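Local coordinates for HmuY protein (Prevotella intermedia, PDB 6R2H) that probably binds heme as a hemophore-like relative of HmuY, and so is likely to serve in heme acquisition by the bacterium, at residues N97-G102 and K188-A193. Residues are numbered along the deposited sequence; the frame is centred on the assembly and turned at random.
Sequences NALPAG and KFIKKA
Lys188, on the C-terminal strand 181-190 of the large antiparallel sheet, reaches with the end of its side chain to Asn97 in the loop that runs between strands 83-87 and 105-115. Its CB points at that loop, and CG stands anti to the carbonyl carbon (chi1 -64°). Beyond CG the methylenes run extended; CD comes 3.6 Å from Asn97 OD1 and CE 3.7 Å from the same oxygen. At the tip, NZ gives Asn97 OD1 a weak hydrogen bond of 2.9 Å. The amide's ND2 is also near NZ, but both are donors and do not bond. Asparagine suits this exposed place because its neutral amide offers an acceptor without adding a charge. The strongest polar partner of NZ is Ile96 O, and it also hydrogen-bonds Leu93 O, so a long, straight lysine carries its ammonium group from the strand to the loop oxygens.

Two residues on, Ile190 faces the same loop. Its CD1 meets Asn97 O at 3.7 Å and Leu99 CD1 at 3.8 Å; the Leu99 and Ile190 side chains pass one another heading opposite ways, touching through these methyls. Branched aliphatic groups fit here because both also pack on Ala165 and Leu167 of the adjacent strand 165-174. The chemistry is thus divided: a small apolar patch, Leu99 against Ile190, lies on strand 165-174, while one lysine, probably charged, draws together three loop oxygens and ties the loop to the C-terminal strand.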
loop_
_atom_site.group_PDB
_atom_site.type_symbol
_atom_site.label_atom_id
_atom_site.label_comp_id
_atom_site.label_asym_id
_atom_site.label_seq_id
_atom_site.Cartn_x
_atom_site.Cartn_y
_atom_site.Cartn_z
ATOM N N ASN A 97 7.591 5.494 21.131
ATOM C CA ASN A 97 8.881 5.873 20.568
ATOM C C ASN A 97 9.767 4.667 20.282
ATOM O O ASN A 97 10.904 4.827 19.854
ATOM C CB ASN A 97 9.638 6.850 21.469
ATOM C CG ASN A 97 9.222 8.283 21.233
ATOM O OD1 ASN A 97 9.639 8.902 20.248
ATOM N ND2 ASN A 97 8.397 8.807 22.128
ATOM N N ALA A 98 9.241 3.469 20.540
ATOM C CA ALA A 98 9.909 2.240 20.153
ATOM C C ALA A 98 8.848 1.231 19.725
ATOM O O ALA A 98 7.679 1.364 20.093
ATOM C CB ALA A 98 10.735 1.729 21.308
ATOM N N LEU A 99 9.275 0.226 18.952
ATOM C CA LEU A 99 8.419 -0.857 18.503
ATOM C C LEU A 99 8.135 -1.800 19.669
ATOM O O LEU A 99 9.054 -2.191 20.389
ATOM C CB LEU A 99 9.149 -1.599 17.384
ATOM C CG LEU A 99 8.915 -1.071 15.974
ATOM C CD1 LEU A 99 9.411 0.352 15.839
ATOM C CD2 LEU A 99 9.608 -1.966 14.973
ATOM N N PRO A 100 6.852 -2.156 19.917
ATOM C CA PRO A 100 6.517 -3.166 20.919
ATOM C C PRO A 100 6.683 -4.584 20.381
ATOM O O PRO A 100 6.803 -4.781 19.172
ATOM C CB PRO A 100 5.034 -2.882 21.170
ATOM C CG PRO A 100 4.529 -2.384 19.839
ATOM C CD PRO A 100 5.667 -1.558 19.280
ATOM N N ALA A 101 6.693 -5.564 21.291
ATOM C CA ALA A 101 6.682 -6.964 20.895
ATOM C C ALA A 101 5.279 -7.333 20.413
ATOM O O ALA A 101 4.297 -6.693 20.798
ATOM C CB ALA A 101 7.143 -7.843 22.030
ATOM N N GLY A 102 5.210 -8.355 19.553
ATOM C CA GLY A 102 3.943 -8.820 19.009
ATOM C C GLY A 102 4.131 -9.614 17.719
ATOM O O GLY A 102 5.246 -10.014 17.393
ATOM N N LYS A 188 7.311 8.362 12.746
ATOM C CA LYS A 188 8.618 8.531 13.335
ATOM C C LYS A 188 9.511 7.482 12.699
ATOM O O LYS A 188 9.114 6.326 12.579
ATOM C CB LYS A 188 8.565 8.320 14.851
ATOM C CG LYS A 188 7.722 9.321 15.630
ATOM C CD LYS A 188 7.830 9.116 17.136
ATOM C CE LYS A 188 6.916 10.016 17.937
ATOM N NZ LYS A 188 6.951 9.692 19.380
ATOM N N PHE A 189 10.714 7.909 12.302
ATOM C CA PHE A 189 11.692 7.007 11.724
ATOM C C PHE A 189 12.750 6.664 12.771
ATOM O O PHE A 189 13.222 7.543 13.489
ATOM C CB PHE A 189 12.278 7.602 10.445
ATOM C CG PHE A 189 13.145 6.639 9.675
ATOM C CD1 PHE A 189 12.575 5.581 8.989
ATOM C CD2 PHE A 189 14.526 6.781 9.650
ATOM C CE1 PHE A 189 13.372 4.692 8.286
ATOM C CE2 PHE A 189 15.321 5.878 8.967
ATOM C CZ PHE A 189 14.740 4.854 8.260
ATOM N N ILE A 190 13.098 5.372 12.854
ATOM C CA ILE A 190 14.027 4.867 13.849
ATOM C C ILE A 190 15.202 4.223 13.124
ATOM O O ILE A 190 15.123 3.066 12.701
ATOM C CB ILE A 190 13.324 3.882 14.801
ATOM C CG1 ILE A 190 12.041 4.497 15.373
ATOM C CG2 ILE A 190 14.285 3.388 15.887
ATOM C CD1 ILE A 190 11.301 3.623 16.357
ATOM N N LYS A 191 16.293 4.992 12.988
ATOM C CA LYS A 191 17.441 4.550 12.220
ATOM C C LYS A 191 18.235 3.531 13.027
ATOM O O LYS A 191 18.478 3.745 14.213
ATOM C CB LYS A 191 18.314 5.747 11.840
ATOM C CG LYS A 191 19.584 5.344 11.110
ATOM C CD LYS A 191 19.983 6.249 9.963
ATOM C CE LYS A 191 20.904 5.536 8.992
ATOM N NZ LYS A 191 22.034 6.397 8.572
ATOM N N LYS A 192 18.627 2.430 12.370
ATOM C CA LYS A 192 19.442 1.397 12.993
ATOM C C LYS A 192 20.648 2.051 13.662
ATOM O O LYS A 192 21.337 2.832 13.013
ATOM C CB LYS A 192 19.890 0.406 11.918
ATOM C CG LYS A 192 20.290 -0.973 12.424
ATOM C CD LYS A 192 21.766 -1.216 12.337
ATOM C CE LYS A 192 22.259 -1.280 10.909
ATOM N NZ LYS A 192 23.741 -1.221 10.866
ATOM N N ALA A 193 20.859 1.784 14.960
ATOM C CA ALA A 193 21.886 2.518 15.688
ATOM C C ALA A 193 23.255 1.848 15.520
ATOM O O ALA A 193 24.264 2.529 15.414
ATOM C CB ALA A 193 21.511 2.700 17.140
#